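Local coordinates for coat protein (Sulfolobus turreted icosahedral virus, PDB 2BBD) that forms the capsid shell of the virion as its major coat protein, with a double jelly-roll fold of a lineage shared with eukaryotic and bacterial viruses, at residues 189-194 with 304-309; 197-202 with 296-301; 230-235 with 245-250. All coordinates share one frame; numbering follows the deposited sequence.

In the fold
All three interactions lie in the second jelly-roll barrel of the chain. Interaction 1 joins the neighbouring strands 182-193 and 303-313 in one sheet. Interactions 2 and 3 belong to the four-stranded sheet facing it and share it through the neighbouring strands 293-299 and 230-237. The facing sheets meet where Val193 and Val305 of interaction 1 pack on Leu299 and Leu297 of segment 296-301. Each contact has an apolar face toward the facing sheet and a more polar outer face. The outer face carries aromatic rings and an asparagine in interaction 1, proline, aspartate and histidine in interaction 2, and glutamates and lysine in interaction 3, the most extensive. The acids Asp296 and Glu234 on it are buried.

Interaction 1 of 3, residues 189-194 with 304-309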
loop_
_atom_site.group_PDB
_atom_site.type_symbol
_atom_site.label_atom_id
_atom_site.label_comp_id
_atom_site.label_asym_id
_atom_site.label_seq_id
_atom_site.Cartn_x
_atom_site.Cartn_y
_atom_site.Cartn_z
ATOM N N PRO A 189 -2.303 9.591 7.004
ATOM C CA PRO A 189 -2.389 10.924 6.408
ATOM C C PRO A 189 -1.946 12.031 7.356
ATOM O O PRO A 189 -1.830 11.823 8.560
ATOM C CB PRO A 189 -3.864 11.037 6.077
ATOM C CG PRO A 189 -4.500 10.380 7.290
ATOM C CD PRO A 189 -3.621 9.152 7.512
ATOM N N THR A 190 -1.681 13.201 6.783
ATOM C CA THR A 190 -1.316 14.395 7.539
ATOM C C THR A 190 -1.931 15.537 6.741
ATOM O O THR A 190 -1.492 15.852 5.629
ATOM C CB THR A 190 0.203 14.632 7.637
ATOM O OG1 THR A 190 0.826 13.565 8.369
ATOM C CG2 THR A 190 0.466 15.948 8.362
ATOM N N PHE A 191 -2.960 16.145 7.307
ATOM C CA PHE A 191 -3.652 17.219 6.632
ATOM C C PHE A 191 -3.089 18.607 6.907
ATOM O O PHE A 191 -2.425 18.845 7.913
ATOM C CB PHE A 191 -5.137 17.179 7.005
ATOM C CG PHE A 191 -5.764 15.820 6.814
ATOM C CD1 PHE A 191 -5.852 15.249 5.549
ATOM C CD2 PHE A 191 -6.229 15.092 7.914
ATOM C CE1 PHE A 191 -6.393 13.961 5.377
ATOM C CE2 PHE A 191 -6.767 13.812 7.753
ATOM C CZ PHE A 191 -6.848 13.247 6.483
ATOM N N ASN A 192 -3.347 19.497 5.959
ATOM C CA ASN A 192 -2.967 20.893 6.047
ATOM C C ASN A 192 -1.502 21.190 6.307
ATOM O O ASN A 192 -1.183 21.993 7.176
ATOM C CB ASN A 192 -3.835 21.563 7.113
ATOM C CG ASN A 192 -5.286 21.112 7.044
ATOM O OD1 ASN A 192 -5.922 21.204 5.996
ATOM N ND2 ASN A 192 -5.814 20.620 8.163
ATOM N N VAL A 193 -0.612 20.549 5.561
ATOM C CA VAL A 193 0.811 20.806 5.713
ATOM C C VAL A 193 1.111 22.087 4.930
ATOM O O VAL A 193 0.935 22.135 3.713
ATOM C CB VAL A 193 1.653 19.671 5.136
ATOM C CG1 VAL A 193 3.132 20.018 5.273
ATOM C CG2 VAL A 193 1.323 18.363 5.851
ATOM N N PRO A 194 1.561 23.140 5.627
ATOM C CA PRO A 194 1.881 24.436 5.016
ATOM C C PRO A 194 3.029 24.468 4.013
ATOM O O PRO A 194 3.958 23.669 4.076
ATOM C CB PRO A 194 2.150 25.327 6.228
ATOM C CG PRO A 194 2.750 24.375 7.208
ATOM C CD PRO A 194 1.869 23.150 7.070
ATOM N N ASN A 304 -2.300 18.248 1.431
ATOM C CA ASN A 304 -2.537 17.159 2.349
ATOM C C ASN A 304 -1.533 16.089 1.932
ATOM O O ASN A 304 -1.335 15.840 0.741
ATOM C CB ASN A 304 -3.982 16.683 2.240
ATOM C CG ASN A 304 -4.962 17.693 2.820
ATOM O OD1 ASN A 304 -4.651 18.380 3.794
ATOM N ND2 ASN A 304 -6.146 17.782 2.232
ATOM N N VAL A 305 -0.872 15.496 2.919
ATOM C CA VAL A 305 0.144 14.488 2.673
ATOM C C VAL A 305 -0.285 13.081 3.080
ATOM O O VAL A 305 -0.905 12.880 4.123
ATOM C CB VAL A 305 1.443 14.841 3.437
ATOM C CG1 VAL A 305 2.554 13.852 3.079
ATOM C CG2 VAL A 305 1.852 16.295 3.124
ATOM N N TYR A 306 0.083 12.109 2.257
ATOM C CA TYR A 306 -0.247 10.720 2.523
ATOM C C TYR A 306 0.987 9.852 2.532
ATOM O O TYR A 306 1.773 9.858 1.587
ATOM C CB TYR A 306 -1.237 10.225 1.482
ATOM C CG TYR A 306 -2.529 10.980 1.579
ATOM C CD1 TYR A 306 -3.478 10.647 2.545
ATOM C CD2 TYR A 306 -2.771 12.078 0.760
ATOM C CE1 TYR A 306 -4.631 11.392 2.690
ATOM C CE2 TYR A 306 -3.912 12.831 0.899
ATOM C CZ TYR A 306 -4.843 12.489 1.864
ATOM O OH TYR A 306 -5.974 13.257 2.010
ATOM N N SER A 307 1.153 9.111 3.621
ATOM C CA SER A 307 2.295 8.234 3.777
ATOM C C SER A 307 1.867 6.771 3.945
ATOM O O SER A 307 1.205 6.406 4.924
ATOM C CB SER A 307 3.111 8.672 4.989
ATOM O OG SER A 307 4.189 7.796 5.217
ATOM N N LEU A 308 2.241 5.945 2.976
ATOM C CA LEU A 308 1.924 4.522 3.023
ATOM C C LEU A 308 3.199 3.788 3.423
ATOM O O LEU A 308 4.172 3.718 2.655
ATOM C CB LEU A 308 1.424 4.038 1.658
ATOM C CG LEU A 308 0.847 2.615 1.590
ATOM C CD1 LEU A 308 0.053 2.453 0.301
ATOM C CD2 LEU A 308 1.956 1.592 1.659
ATOM N N TYR A 309 3.186 3.250 4.636
ATOM C CA TYR A 309 4.333 2.528 5.181
ATOM C C TYR A 309 4.369 1.033 4.915
ATOM O O TYR A 309 3.500 0.281 5.366
ATOM C CB TYR A 309 4.397 2.742 6.685
ATOM C CG TYR A 309 4.699 4.159 7.074
ATOM C CD1 TYR A 309 5.973 4.688 6.900
ATOM C CD2 TYR A 309 3.720 4.961 7.646
ATOM C CE1 TYR A 309 6.263 5.980 7.298
ATOM C CE2 TYR A 309 3.997 6.251 8.044
ATOM C CZ TYR A 309 5.268 6.755 7.872
ATOM O OH TYR A 309 5.549 8.029 8.287
#
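Pro189 and Phe191 set two bumps against Asn304 and Tyr306 on one face of the sheet. Pro189 CB meets the tyrosine ring obliquely, 3.5 Å from Tyr306 CE1. Beyond it the Phe191 ring turns its edge to the same neighbour, with Phe191 CE1 3.5 Å from Tyr306 OH. The carboxamide carbon of Asn304 also lies at that ring edge, near the ring plane. The planes of the Phe191 ring and the Asn304 amide are 89° apart. Asn304 fills the hollow beside Phe191, its CG 3.8 Å from Phe191 CD1 and its OD1 3.5 Å from Phe191 CB. Its chi1 of -71° sets CG beside its own backbone N, toward the Phe191 ring edge. Asn304 OD1 also accepts a 2.8 Å hydrogen bond from Asn192 N. That bond is nearly straight, 171° at the hydrogen, so a side-chain oxygen, not a backbone one, receives this N-H near the end of strand 182-193.

Beneath these side chains the backbones run antiparallel, as the first and last strands of a jelly-roll barrel do. Thr190 and Val305 are a hydrogen-bonded pair. Thr190 N to Val305 O and Val305 N to Thr190 O are both 2.8 Å. Pro189 has no N-H to give, and it takes a non-hydrogen-bonded position opposite Tyr306.

The other face carries Thr190 and Val305, and Val193 joins it past the turn of the chain at Asn192. The two valines meet methyl to methyl, Val193 CG2 to Val305 CG2 at 3.5 Å, tighter than usual van der Waals contact. Val305 also packs on Tyr295 and Val216, and Val193 on Leu299 and Ile200. On the first face the Tyr306 ring meets that of Tyr217 from strand 210-219.

Interaction 2 of 3, residues 197-202 with 296-301; sequences SAPIHV and DLALQN
Leu297 O takes one hydrogen bond and one CA-H...O contact from segment 197-202. Ile200 N gives it the hydrogen bond, of 2.9 Å, straight at the hydrogen (167°) but coming from above the carbonyl plane. Pro199 CA makes the CA-H...O contact, at 3.3 Å from the same Leu297 O. In return, Leu297 N bonds to Ile200 O at 3.0 Å. Ile200 and Leu297 are therefore an antiparallel hydrogen-bonded pair, and His201 and Asp296 form the next, non-hydrogen-bonded pair. The strand axes open to 119°, so the pairing is short.

On the face of Asp296 the proline ring provides the packing. Pro199 CB lies 3.7 Å from Asp296 CB. The methyl of Ala298 touches the backbone N of Pro199 and, with Ala298 CB at 3.7 Å from Ser197 O, the bend that leads into the strand. Asp296 OD2 rests against the backbone of His201, 3.2 Å from His201 CA. The imidazole does not bond to it, for His201 ND1 is 4.0 Å from Asp296 OD2 and is hydrogen-bonded to Glu294. The ring and carboxylate planes stand 57° apart. Glu294 also lies close to Asp296. This gathering of acids would be expected to favour a charged imidazole.

Across the sheet the contact is apolar. Val202 CG2 leans over the start of Leu297, 3.9 Å from Leu297 CG, and lies near its backbone N.

Strands 200-204 and 293-299 are, by their order, C and H of the jelly roll. Strand 200-204 is the outermost of its sheet within the chain. Strand 293-299 is flanked on its other side by strand 230-237. Leu297 packs there on Tyr233, while Ile200, Val202 and Leu299 meet strand 182-193 of the facing sheet.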
loop_
_atom_site.group_PDB
_atom_site.type_symbol
_atom_site.label_atom_id
_atom_site.label_comp_id
_atom_site.label_asym_id
_atom_site.label_seq_id
_atom_site.Cartn_x
_atom_site.Cartn_y
_atom_site.Cartn_z
ATOM N N SER A 197 9.819 26.497 2.048
ATOM C CA SER A 197 10.990 26.303 1.208
ATOM C C SER A 197 11.918 25.310 1.886
ATOM O O SER A 197 12.673 24.609 1.225
ATOM C CB SER A 197 11.709 27.635 0.977
ATOM O OG SER A 197 12.047 28.253 2.205
ATOM N N ALA A 198 11.860 25.254 3.212
ATOM C CA ALA A 198 12.684 24.316 3.973
ATOM C C ALA A 198 11.753 23.229 4.513
ATOM O O ALA A 198 10.608 23.508 4.865
ATOM C CB ALA A 198 13.388 25.038 5.126
ATOM N N PRO A 199 12.231 21.977 4.582
ATOM C CA PRO A 199 11.387 20.886 5.087
ATOM C C PRO A 199 10.834 21.107 6.491
ATOM O O PRO A 199 11.566 21.473 7.414
ATOM C CB PRO A 199 12.307 19.669 5.020
ATOM C CG PRO A 199 13.232 20.003 3.869
ATOM C CD PRO A 199 13.534 21.469 4.118
ATOM N N ILE A 200 9.531 20.888 6.644
ATOM C CA ILE A 200 8.884 21.044 7.936
ATOM C C ILE A 200 8.307 19.700 8.376
ATOM O O ILE A 200 8.034 18.829 7.552
ATOM C CB ILE A 200 7.770 22.102 7.875
ATOM C CG1 ILE A 200 6.637 21.631 6.969
ATOM C CG2 ILE A 200 8.344 23.424 7.355
ATOM C CD1 ILE A 200 5.465 22.565 6.964
ATOM N N HIS A 201 8.137 19.542 9.684
ATOM C CA HIS A 201 7.628 18.310 10.271
ATOM C C HIS A 201 6.262 17.848 9.771
ATOM O O HIS A 201 5.276 18.582 9.858
ATOM C CB HIS A 201 7.553 18.450 11.791
ATOM C CG HIS A 201 6.938 17.265 12.471
ATOM N ND1 HIS A 201 7.641 16.109 12.734
ATOM C CD2 HIS A 201 5.671 17.039 12.896
ATOM C CE1 HIS A 201 6.836 15.224 13.292
ATOM N NE2 HIS A 201 5.635 15.762 13.402
ATOM N N VAL A 202 6.212 16.624 9.256
ATOM C CA VAL A 202 4.963 16.040 8.792
ATOM C C VAL A 202 4.444 15.089 9.886
ATOM O O VAL A 202 3.351 15.280 10.417
ATOM C CB VAL A 202 5.166 15.250 7.492
ATOM C CG1 VAL A 202 3.831 14.692 7.014
ATOM C CG2 VAL A 202 5.788 16.153 6.429
ATOM N N ASP A 296 10.013 14.954 7.024
ATOM C CA ASP A 296 9.632 16.333 6.740
ATOM C C ASP A 296 9.577 16.613 5.248
ATOM O O ASP A 296 10.272 15.977 4.456
ATOM C CB ASP A 296 10.651 17.286 7.376
ATOM C CG ASP A 296 11.003 16.904 8.805
ATOM O OD1 ASP A 296 12.185 17.045 9.180
ATOM O OD2 ASP A 296 10.102 16.472 9.554
ATOM N N LEU A 297 8.759 17.588 4.874
ATOM C CA LEU A 297 8.634 17.955 3.476
ATOM C C LEU A 297 8.650 19.462 3.246
ATOM O O LEU A 297 8.277 20.246 4.117
ATOM C CB LEU A 297 7.343 17.384 2.883
ATOM C CG LEU A 297 7.153 15.866 2.794
ATOM C CD1 LEU A 297 5.742 15.583 2.267
ATOM C CD2 LEU A 297 8.213 15.239 1.880
ATOM N N ALA A 298 9.115 19.847 2.064
ATOM C CA ALA A 298 9.128 21.240 1.650
ATOM C C ALA A 298 8.107 21.242 0.531
ATOM O O ALA A 298 8.278 20.532 -0.462
ATOM C CB ALA A 298 10.502 21.640 1.117
ATOM N N LEU A 299 7.046 22.028 0.688
ATOM C CA LEU A 299 5.991 22.077 -0.319
ATOM C C LEU A 299 5.744 23.460 -0.917
ATOM O O LEU A 299 5.751 24.456 -0.204
ATOM C CB LEU A 299 4.676 21.566 0.283
ATOM C CG LEU A 299 4.673 20.184 0.933
ATOM C CD1 LEU A 299 3.305 19.920 1.549
ATOM C CD2 LEU A 299 5.012 19.126 -0.096
ATOM N N GLN A 300 5.496 23.494 -2.227
ATOM C CA GLN A 300 5.217 24.734 -2.963
ATOM C C GLN A 300 3.839 25.297 -2.615
ATOM O O GLN A 300 3.569 26.477 -2.833
ATOM C CB GLN A 300 5.247 24.469 -4.464
ATOM C CG GLN A 300 6.574 23.988 -5.022
ATOM C CD GLN A 300 7.553 25.125 -5.212
ATOM O OE1 GLN A 300 8.407 25.383 -4.357
ATOM N NE2 GLN A 300 7.422 25.828 -6.333
ATOM N N ASN A 301 2.963 24.444 -2.098
ATOM C CA ASN A 301 1.599 24.838 -1.729
ATOM C C ASN A 301 1.171 24.082 -0.468
ATOM O O ASN A 301 1.742 23.041 -0.135
ATOM C CB ASN A 301 0.610 24.503 -2.865
ATOM C CG ASN A 301 0.743 25.436 -4.083
ATOM O OD1 ASN A 301 0.557 26.641 -3.969
ATOM N ND2 ASN A 301 1.057 24.867 -5.250
#

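Interaction 3 of 3, residues 230-235 with 245-250; sequences PTEYEL and KIKVSW
Pro230 lies over Trp250 at one end of an antiparallel beta hairpin formed by strands 230-237 and 243-249. By their order these are strands E and F of the jelly roll. Pro230 CG sits 3.4 Å from the centroid of the five-membered indole ring of Trp250, close to the ring normal, in a CH-pi contact. Tyr233 CB meets the edge of the same indole. The buried face continues with Tyr233 and Leu235. Ile246 CG2 touches the edge of the Tyr233 ring, and Ile246 CD1 is 3.6 Å from Leu235 CD2. Tyr233 OH finds its polar partner in Gln214.

The opposite face is polar, and looser at exposed Lys247 and partly exposed Glu232. Glu234 is buried there, and the aliphatic chain of Lys247 runs past it. Glu234 OE1 stays 4.3 Å from Lys247 NZ, beyond a salt bridge. Glu232 bends at chi2 (91°), which swings its CD over the neighbouring backbone. The exact position of its carboxylate is doubtful. Ser249 ends the strand as the N-cap of helix 250-261, its OG bonded to Ala252 N.

Tyr233 and Val248 bond to each other twice through their backbones. Further along, a classic beta bulge puts two residues opposite one. Leu235 O accepts from both Lys245 N at 2.7 Å and Ile246 N at 3.1 Å.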
loop_
_atom_site.group_PDB
_atom_site.type_symbol
_atom_site.label_atom_id
_atom_site.label_comp_id
_atom_site.label_asym_id
_atom_site.label_seq_id
_atom_site.Cartn_x
_atom_site.Cartn_y
_atom_site.Cartn_z
ATOM N N PRO A 230 5.981 19.150 -3.968
ATOM C CA PRO A 230 7.078 18.744 -3.087
ATOM C C PRO A 230 8.436 19.046 -3.704
ATOM O O PRO A 230 8.659 18.773 -4.877
ATOM C CB PRO A 230 6.824 17.246 -2.879
ATOM C CG PRO A 230 6.170 16.825 -4.147
ATOM C CD PRO A 230 5.246 17.979 -4.487
ATOM N N THR A 231 9.337 19.625 -2.916
ATOM C CA THR A 231 10.669 19.956 -3.418
ATOM C C THR A 231 11.801 19.280 -2.651
ATOM O O THR A 231 12.870 19.022 -3.208
ATOM C CB THR A 231 10.892 21.478 -3.392
ATOM O OG1 THR A 231 10.707 21.968 -2.058
ATOM C CG2 THR A 231 9.905 22.162 -4.311
ATOM N N GLU A 232 11.559 18.974 -1.381
ATOM C CA GLU A 232 12.578 18.350 -0.546
ATOM C C GLU A 232 11.972 17.399 0.482
ATOM O O GLU A 232 10.897 17.666 1.026
ATOM C CB GLU A 232 13.371 19.437 0.189
ATOM C CG GLU A 232 14.596 18.947 0.948
ATOM C CD GLU A 232 15.860 18.971 0.099
ATOM O OE1 GLU A 232 15.927 19.785 -0.852
ATOM O OE2 GLU A 232 16.796 18.192 0.389
ATOM N N TYR A 233 12.680 16.300 0.746
ATOM C CA TYR A 233 12.256 15.296 1.720
ATOM C C TYR A 233 13.370 15.146 2.746
ATOM O O TYR A 233 14.549 15.120 2.398
ATOM C CB TYR A 233 12.011 13.938 1.054
ATOM C CG TYR A 233 11.778 12.816 2.048
ATOM C CD1 TYR A 233 10.493 12.498 2.486
ATOM C CD2 TYR A 233 12.852 12.085 2.568
ATOM C CE1 TYR A 233 10.279 11.478 3.414
ATOM C CE2 TYR A 233 12.647 11.061 3.502
ATOM C CZ TYR A 233 11.361 10.767 3.915
ATOM O OH TYR A 233 11.150 9.761 4.827
ATOM N N GLU A 234 12.990 15.015 4.007
ATOM C CA GLU A 234 13.971 14.902 5.070
ATOM C C GLU A 234 13.549 13.902 6.147
ATOM O O GLU A 234 12.427 13.968 6.655
ATOM C CB GLU A 234 14.159 16.286 5.693
ATOM C CG GLU A 234 15.344 16.448 6.618
ATOM C CD GLU A 234 15.393 17.846 7.227
ATOM O OE1 GLU A 234 15.001 18.811 6.536
ATOM O OE2 GLU A 234 15.826 17.978 8.389
ATOM N N LEU A 235 14.443 12.968 6.467
ATOM C CA LEU A 235 14.201 11.982 7.518
ATOM C C LEU A 235 15.201 12.366 8.600
ATOM O O LEU A 235 16.418 12.249 8.410
ATOM C CB LEU A 235 14.479 10.557 7.033
ATOM C CG LEU A 235 14.130 9.504 8.092
ATOM C CD1 LEU A 235 12.617 9.516 8.339
ATOM C CD2 LEU A 235 14.599 8.116 7.645
ATOM N N LYS A 245 19.103 11.864 8.506
ATOM C CA LYS A 245 19.526 10.564 8.000
ATOM C C LYS A 245 19.265 10.590 6.498
ATOM O O LYS A 245 19.884 9.859 5.718
ATOM C CB LYS A 245 18.725 9.440 8.659
ATOM C CG LYS A 245 19.114 9.177 10.105
ATOM C CD LYS A 245 20.582 8.764 10.219
ATOM C CE LYS A 245 20.873 7.494 9.430
ATOM N NZ LYS A 245 22.269 7.005 9.624
ATOM N N ILE A 246 18.330 11.446 6.106
ATOM C CA ILE A 246 17.983 11.618 4.708
ATOM C C ILE A 246 17.595 13.073 4.482
ATOM O O ILE A 246 16.784 13.637 5.219
ATOM C CB ILE A 246 16.795 10.730 4.283
ATOM C CG1 ILE A 246 17.030 9.280 4.704
ATOM C CG2 ILE A 246 16.629 10.803 2.766
ATOM C CD1 ILE A 246 15.899 8.337 4.326
ATOM N N LYS A 247 18.201 13.674 3.467
ATOM C CA LYS A 247 17.944 15.060 3.091
ATOM C C LYS A 247 18.159 15.063 1.584
ATOM O O LYS A 247 19.299 15.064 1.108
ATOM C CB LYS A 247 18.944 15.994 3.768
ATOM C CG LYS A 247 18.681 17.462 3.514
ATOM C CD LYS A 247 17.454 17.942 4.263
ATOM C CE LYS A 247 17.212 19.415 3.992
ATOM N NZ LYS A 247 18.425 20.228 4.285
ATOM N N VAL A 248 17.064 15.050 0.836
ATOM C CA VAL A 248 17.153 14.981 -0.614
ATOM C C VAL A 248 16.078 15.812 -1.281
ATOM O O VAL A 248 15.066 16.141 -0.664
ATOM C CB VAL A 248 17.010 13.496 -1.081
ATOM C CG1 VAL A 248 16.947 13.404 -2.594
ATOM C CG2 VAL A 248 18.170 12.675 -0.551
ATOM N N SER A 249 16.303 16.160 -2.544
ATOM C CA SER A 249 15.320 16.924 -3.296
ATOM C C SER A 249 14.334 15.896 -3.832
ATOM O O SER A 249 14.669 14.724 -3.982
ATOM C CB SER A 249 15.981 17.651 -4.468
ATOM O OG SER A 249 16.535 16.711 -5.375
ATOM N N TRP A 250 13.121 16.330 -4.128
ATOM C CA TRP A 250 12.118 15.419 -4.639
ATOM C C TRP A 250 12.584 14.837 -5.975
ATOM O O TRP A 250 12.419 13.642 -6.233
ATOM C CB TRP A 250 10.795 16.163 -4.801
ATOM C CG TRP A 250 9.598 15.270 -4.839
ATOM C CD1 TRP A 250 8.779 15.043 -5.901
ATOM C CD2 TRP A 250 9.049 14.532 -3.743
ATOM N NE1 TRP A 250 7.741 14.213 -5.538
ATOM C CE2 TRP A 250 7.883 13.885 -4.216
ATOM C CE3 TRP A 250 9.425 14.358 -2.405
ATOM C CZ2 TRP A 250 7.091 13.081 -3.398
ATOM C CZ3 TRP A 250 8.637 13.556 -1.588
ATOM C CH2 TRP A 250 7.481 12.927 -2.090
#